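Local coordinates for DUF327 domain-containing protein (Thermotoga maritima MSB8, PDB 2P61) that is of unknown function but belongs to the DUF327 family and folds, where modelled, into a bundle of alpha-helices, at residues E46-F49 with E50-E54; D123-E126 with K127-N131. All coordinates share one frame; numbering follows the deposited sequence.

Interaction 1: E46-F49 with E50-E54; sequences EDHF and EKLLE
F49 and L53, one helical turn apart, meet through ring atom CE2 of F49 and methyl CD2 of L53, 4.2 Å from one another in a loose apolar contact. The ring reaches forward along the helix because its CG lies anti to the backbone N (chi1 174°). At its edge, and in its plane, sits a carboxylate oxygen: OE2 of E50 is 3.5 Å from CD2 of F49, with ring and carboxylate planes inclined at 54°. The bend at chi2 of E50 folds the acid back against the preceding turn, and its other oxygen, OE1, forms a salt bridge with K93, so glutamate suits a border between apolar helix face and solvent. On another side of the helix, H48 NE2 lies 4.4 Å from CG of L52, a marginal touch.

Beneath these side chains the backbone fixes the spacing. The amide N of E50 donates to O of E46 at 2.9 Å in a nearly straight bond (170°), and the amides of K51, L52 and L53 bond to the carbonyls of D47, H48 and F49. F49 and L52 also pack on L89, and L53 on F86 and Y153. An apolar stripe flanked by charged residues along an i to i+4 ladder is characteristic of an amphipathic helix packed in an alpha-helical bundle.

Interaction 2: D123-E126 with K127-N131; sequences DLTE and KIMKN
The amides of I128 and M129 bond to the carbonyls four residues back, N of I128 to O of L124 at 3.1 Å and N of M129 to O of T125 at 3.0 Å, and this last full turn of helix 105-129 ends in a Schellman motif, where N131 takes a positive phi (49°). Asparagine tolerates such a left-handed conformation better than most residues, and its OD1 is bonded to NE1 of W133 in the connection that follows. N of K130 closes on O of E126, although the place of that carbonyl oxygen is less sure.

Two pairs of side chains run along the turn, each lying alongside its partner and pointing the same way. L124 and I128 meet through their CD1 methyls, 4.0 Å apart. L124 is buried and I128 partly so: L124 also packs on L138 and I145 of helix 138-153, while I128 meets W133, I136 and L76. Aliphatic residues suit a face that packs on helices 73-95 and 138-153 and on the following loop.

T125 serves two environments at once. Its OG1 is bonded to O of L121 in the preceding turn and to NZ of K80, so the buried hydroxyl has partners within the fold. The other branch, methyl CG2, set anti to the backbone N (chi1 -52°, measured to OG1), lies alongside M129. The flexible thioether of M129, extended beyond CG, brings its terminal methyl CE to 3.7 Å from CG2 of T125.

Overall arrangement
From the first modelled residues the chain enters helix 37-69, where interaction 1 lies, then turns into helix 73-95, crosses an unmodelled connection, and runs along helix 105-129 to interaction 2 at its C-terminal end before helix 138-153 completes the bundle. Both contacts join consecutive segments of one helix, through residues mostly four apart, so neither closes a long loop; they follow in series and neither nest nor cross. The centres of interactions 1 and 2 are about 34 Å apart, on opposite sides of the chain's centre. What links them is shared neighbours: helices 73-95 and 138-153 each touch both, with interaction 1 near their C-terminal ends and interaction 2 near their N-terminal ends.

Interaction 1: E46-F49 with E50-E54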
ATOM      1  N   GLU A  46      -2.304  10.263  18.024  1.00 92.96           N
ATOM      2  CA  GLU A  46      -1.086  10.044  17.251  1.00 92.84           C
ATOM      3  C   GLU A  46      -0.725   8.570  17.312  1.00 90.42           C
ATOM      4  O   GLU A  46      -0.454   7.966  16.278  1.00 90.88           O
ATOM      5  CB  GLU A  46       0.063  10.914  17.831  1.00 92.63           C
ATOM      6  CG  GLU A  46       1.170  11.473  16.840  1.00 97.01           C
ATOM      7  CD  GLU A  46       1.990  12.717  17.429  1.00 98.20           C
ATOM      8  OE1 GLU A  46       2.073  12.839  18.689  1.00103.48           O
ATOM      9  OE2 GLU A  46       2.543  13.567  16.642  1.00101.13           O
ATOM     10  N   ASP A  47      -0.745   7.980  18.500  1.00 88.10           N
ATOM     11  CA  ASP A  47      -0.366   6.576  18.645  1.00 86.54           C
ATOM     12  C   ASP A  47      -1.411   5.671  18.029  1.00 85.17           C
ATOM     13  O   ASP A  47      -1.097   4.672  17.377  1.00 85.35           O
ATOM     14  CB  ASP A  47      -0.173   6.185  20.106  1.00 86.69           C
ATOM     15  CG  ASP A  47       0.787   7.094  20.831  1.00 88.94           C
ATOM     16  OD1 ASP A  47       1.398   8.003  20.183  1.00 88.26           O
ATOM     17  OD2 ASP A  47       0.901   6.907  22.068  1.00 91.42           O
ATOM     18  N   HIS A  48      -2.665   5.997  18.260  1.00 83.14           N
ATOM     19  CA  HIS A  48      -3.729   5.285  17.592  1.00 81.52           C
ATOM     20  C   HIS A  48      -3.523   5.251  16.075  1.00 80.51           C
ATOM     21  O   HIS A  48      -3.584   4.203  15.478  1.00 80.08           O
ATOM     22  CB  HIS A  48      -5.071   5.932  17.905  1.00 80.62           C
ATOM     23  CG  HIS A  48      -6.219   5.172  17.371  1.00 80.93           C
ATOM     24  ND1 HIS A  48      -6.473   3.862  17.739  1.00 83.54           N
ATOM     25  CD2 HIS A  48      -7.178   5.514  16.478  1.00 83.56           C
ATOM     26  CE1 HIS A  48      -7.542   3.425  17.090  1.00 84.82           C
ATOM     27  NE2 HIS A  48      -8.001   4.416  16.330  1.00 87.22           N
ATOM     28  N   PHE A  49      -3.272   6.406  15.469  1.00 79.73           N
ATOM     29  CA  PHE A  49      -3.244   6.517  14.037  1.00 79.22           C
ATOM     30  C   PHE A  49      -2.009   5.761  13.525  1.00 79.38           C
ATOM     31  O   PHE A  49      -2.113   5.020  12.574  1.00 78.85           O
ATOM     32  CB  PHE A  49      -3.278   7.990  13.600  1.00 79.25           C
ATOM     33  CG  PHE A  49      -3.109   8.186  12.118  1.00 79.72           C
ATOM     34  CD1 PHE A  49      -4.191   8.067  11.264  1.00 76.32           C
ATOM     35  CD2 PHE A  49      -1.851   8.468  11.579  1.00 81.14           C
ATOM     36  CE1 PHE A  49      -4.037   8.225   9.900  1.00 77.10           C
ATOM     37  CE2 PHE A  49      -1.680   8.617  10.185  1.00 82.37           C
ATOM     38  CZ  PHE A  49      -2.790   8.499   9.345  1.00 78.48           C
ATOM     39  N   GLU A  50      -0.872   5.930  14.191  1.00 79.39           N
ATOM     40  CA  GLU A  50       0.322   5.102  14.013  1.00 79.96           C
ATOM     41  C   GLU A  50       0.160   3.557  14.046  1.00 79.66           C
ATOM     42  O   GLU A  50       0.885   2.847  13.330  1.00 79.34           O
ATOM     43  CB  GLU A  50       1.349   5.487  15.070  1.00 80.48           C
ATOM     44  CG  GLU A  50       2.356   6.522  14.655  1.00 83.40           C
ATOM     45  CD  GLU A  50       1.997   7.250  13.385  1.00 85.72           C
ATOM     46  OE1 GLU A  50       2.635   6.970  12.350  1.00 83.48           O
ATOM     47  OE2 GLU A  50       1.090   8.111  13.434  1.00 91.15           O
ATOM     48  N   LYS A  51      -0.743   3.049  14.884  1.00 79.14           N
ATOM     49  CA  LYS A  51      -1.052   1.599  14.942  1.00 79.40           C
ATOM     50  C   LYS A  51      -1.971   1.175  13.818  1.00 77.18           C
ATOM     51  O   LYS A  51      -1.861   0.053  13.270  1.00 76.48           O
ATOM     52  CB  LYS A  51      -1.666   1.173  16.299  1.00 80.21           C
ATOM     53  CG  LYS A  51      -2.746   0.053  16.194  1.00 81.62           C
ATOM     54  CD  LYS A  51      -2.847  -0.827  17.482  1.00 83.07           C
ATOM     55  CE  LYS A  51      -4.168  -1.712  17.592  1.00 85.44           C
ATOM     56  NZ  LYS A  51      -5.456  -0.986  17.316  1.00 86.88           N
ATOM     57  N   LEU A  52      -2.894   2.072  13.490  1.00 75.37           N
ATOM     58  CA  LEU A  52      -3.707   1.884  12.314  1.00 73.41           C
ATOM     59  C   LEU A  52      -2.835   1.761  11.071  1.00 72.68           C
ATOM     60  O   LEU A  52      -3.029   0.866  10.282  1.00 71.74           O
ATOM     61  CB  LEU A  52      -4.686   3.013  12.138  1.00 72.53           C
ATOM     62  CG  LEU A  52      -6.118   2.866  12.618  1.00 72.40           C
ATOM     63  CD1 LEU A  52      -6.872   3.633  11.549  1.00 75.87           C
ATOM     64  CD2 LEU A  52      -6.680   1.447  12.733  1.00 67.56           C
ATOM     65  N   LEU A  53      -1.884   2.666  10.930  1.00 73.21           N
ATOM     66  CA  LEU A  53      -1.074   2.816   9.731  1.00 74.67           C
ATOM     67  C   LEU A  53      -0.058   1.664   9.541  1.00 76.13           C
ATOM     68  O   LEU A  53       0.058   1.107   8.445  1.00 77.04           O
ATOM     69  CB  LEU A  53      -0.360   4.150   9.774  1.00 73.37           C
ATOM     70  CG  LEU A  53       0.632   4.543   8.678  1.00 73.86           C
ATOM     71  CD1 LEU A  53       0.075   4.695   7.227  1.00 66.57           C
ATOM     72  CD2 LEU A  53       1.296   5.829   9.159  1.00 70.72           C
ATOM     73  N   GLU A  54       0.653   1.314  10.602  1.00 76.89           N
ATOM     74  CA  GLU A  54       1.425   0.080  10.686  1.00 77.54           C
ATOM     75  C   GLU A  54       0.645  -1.122  10.270  1.00 78.14           C
ATOM     76  O   GLU A  54       1.051  -1.797   9.336  1.00 79.89           O
ATOM     77  CB  GLU A  54       1.814  -0.104  12.105  1.00 78.41           C
ATOM     78  CG  GLU A  54       2.768  -1.156  12.495  1.00 80.40           C
ATOM     79  CD  GLU A  54       2.989  -0.976  13.985  1.00 85.66           C
ATOM     80  OE1 GLU A  54       2.091  -1.379  14.803  1.00 83.93           O
ATOM     81  OE2 GLU A  54       3.999  -0.315  14.317  1.00 86.45           O
TER

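Interaction 2: D123-E126 with K127-N131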
ATOM      1  N   ASP A 123      -0.702  -2.789 -14.657  1.00 64.47           N
ATOM      2  CA  ASP A 123       0.077  -3.784 -15.337  1.00 63.98           C
ATOM      3  C   ASP A 123      -0.237  -5.141 -14.740  1.00 63.51           C
ATOM      4  O   ASP A 123      -0.538  -6.045 -15.462  1.00 64.29           O
ATOM      5  CB  ASP A 123       1.580  -3.475 -15.271  1.00 64.38           C
ATOM      6  CG  ASP A 123       1.942  -2.171 -15.975  1.00 68.08           C
ATOM      7  OD1 ASP A 123       1.088  -1.647 -16.729  1.00 71.93           O
ATOM      8  OD2 ASP A 123       3.077  -1.652 -15.804  1.00 72.97           O
ATOM      9  N   LEU A 124      -0.180  -5.300 -13.434  1.00 63.45           N
ATOM     10  CA  LEU A 124      -0.424  -6.594 -12.812  1.00 65.13           C
ATOM     11  C   LEU A 124      -1.783  -7.201 -13.249  1.00 66.13           C
ATOM     12  O   LEU A 124      -1.811  -8.226 -13.929  1.00 66.17           O
ATOM     13  CB  LEU A 124      -0.350  -6.397 -11.296  1.00 65.80           C
ATOM     14  CG  LEU A 124      -0.686  -7.347 -10.149  1.00 68.20           C
ATOM     15  CD1 LEU A 124      -0.709  -8.736 -10.576  1.00 73.98           C
ATOM     16  CD2 LEU A 124       0.423  -7.201  -9.205  1.00 70.67           C
ATOM     17  N   THR A 125      -2.897  -6.553 -12.874  1.00 66.33           N
ATOM     18  CA  THR A 125      -4.248  -6.901 -13.334  1.00 65.83           C
ATOM     19  C   THR A 125      -4.289  -7.297 -14.803  1.00 66.57           C
ATOM     20  O   THR A 125      -4.852  -8.326 -15.184  1.00 66.81           O
ATOM     21  CB  THR A 125      -5.202  -5.686 -13.155  1.00 65.14           C
ATOM     22  OG1 THR A 125      -5.108  -5.193 -11.808  1.00 67.76           O
ATOM     23  CG2 THR A 125      -6.629  -6.069 -13.406  1.00 58.96           C
ATOM     24  N   GLU A 126      -3.732  -6.465 -15.656  1.00 67.21           N
ATOM     25  CA  GLU A 126      -3.895  -6.712 -17.085  1.00 69.69           C
ATOM     26  C   GLU A 126      -3.345  -8.104 -17.435  1.00 69.50           C
ATOM     27  O   GLU A 126      -3.728  -8.705 -18.413  1.00 69.96           O
ATOM     28  CB  GLU A 126      -3.175  -5.638 -17.879  1.00 68.22           C
ATOM     29  CG  GLU A 126      -3.502  -5.541 -19.301  1.00 70.61           C
ATOM     30  CD  GLU A 126      -2.689  -4.427 -20.014  1.00 73.66           C
ATOM     31  OE1 GLU A 126      -1.520  -4.683 -20.438  1.00 79.52           O
ATOM     32  OE2 GLU A 126      -3.228  -3.296 -20.157  1.00 78.55           O
ATOM     33  N   LYS A 127      -2.471  -8.632 -16.601  1.00 70.25           N
ATOM     34  CA  LYS A 127      -1.619  -9.745 -16.999  1.00 70.09           C
ATOM     35  C   LYS A 127      -2.180 -11.022 -16.379  1.00 69.23           C
ATOM     36  O   LYS A 127      -2.169 -12.082 -16.982  1.00 70.67           O
ATOM     37  CB  LYS A 127      -0.193  -9.427 -16.551  1.00 70.44           C
ATOM     38  CG  LYS A 127       0.813  -9.742 -17.561  1.00 72.79           C
ATOM     39  CD  LYS A 127       1.976  -8.781 -17.581  1.00 78.77           C
ATOM     40  CE  LYS A 127       2.875  -9.082 -18.872  1.00 84.01           C
ATOM     41  NZ  LYS A 127       2.950 -10.598 -19.247  1.00 81.30           N
ATOM     42  N   ILE A 128      -2.701 -10.923 -15.176  1.00 68.11           N
ATOM     43  CA  ILE A 128      -3.618 -11.924 -14.688  1.00 68.59           C
ATOM     44  C   ILE A 128      -4.863 -12.161 -15.648  1.00 70.14           C
ATOM     45  O   ILE A 128      -5.356 -13.271 -15.808  1.00 70.87           O
ATOM     46  CB  ILE A 128      -4.141 -11.465 -13.299  1.00 67.65           C
ATOM     47  CG1 ILE A 128      -3.047 -11.566 -12.242  1.00 63.48           C
ATOM     48  CG2 ILE A 128      -5.490 -12.149 -12.925  1.00 65.16           C
ATOM     49  CD1 ILE A 128      -3.604 -11.497 -10.875  1.00 58.57           C
ATOM     50  N   MET A 129      -5.401 -11.109 -16.233  1.00 70.95           N
ATOM     51  CA  MET A 129      -6.617 -11.243 -16.964  1.00 72.00           C
ATOM     52  C   MET A 129      -6.339 -11.890 -18.299  1.00 71.54           C
ATOM     53  O   MET A 129      -7.046 -12.778 -18.680  1.00 72.89           O
ATOM     54  CB  MET A 129      -7.361  -9.898 -17.043  1.00 71.91           C
ATOM     55  CG  MET A 129      -8.481  -9.691 -15.907  1.00 70.91           C
ATOM     56  SD  MET A 129      -8.996  -8.036 -16.332  1.00 78.30           S
ATOM     57  CE  MET A 129      -9.804  -7.467 -14.785  1.00 76.66           C
ATOM     58  N   LYS A 130      -5.265 -11.495 -18.977  1.00 71.53           N
ATOM     59  CA  LYS A 130      -4.747 -12.186 -20.170  1.00 70.29           C
ATOM     60  C   LYS A 130      -4.209 -13.593 -19.922  1.00 70.38           C
ATOM     61  O   LYS A 130      -3.659 -14.226 -20.840  1.00 69.85           O
ATOM     62  CB  LYS A 130      -3.583 -11.384 -20.741  1.00 69.48           C
ATOM     63  CG  LYS A 130      -3.864  -9.968 -20.841  1.00 68.81           C
ATOM     64  CD  LYS A 130      -3.878  -9.500 -22.235  1.00 68.55           C
ATOM     65  CE  LYS A 130      -2.567  -8.777 -22.544  1.00 69.03           C
ATOM     66  NZ  LYS A 130      -3.003  -7.732 -23.561  1.00 70.40           N
ATOM     67  N   ASN A 131      -4.300 -14.067 -18.679  1.00 71.39           N
ATOM     68  CA  ASN A 131      -3.706 -15.386 -18.293  1.00 71.85           C
ATOM     69  C   ASN A 131      -2.258 -15.530 -18.764  1.00 72.45           C
ATOM     70  O   ASN A 131      -1.888 -16.501 -19.408  1.00 73.66           O
ATOM     71  CB  ASN A 131      -4.569 -16.534 -18.813  1.00 70.82           C
ATOM     72  CG  ASN A 131      -5.858 -16.627 -18.064  1.00 70.59           C
ATOM     73  OD1 ASN A 131      -5.874 -16.818 -16.849  1.00 70.64           O
ATOM     74  ND2 ASN A 131      -6.946 -16.410 -18.755  1.00 68.76           N
TER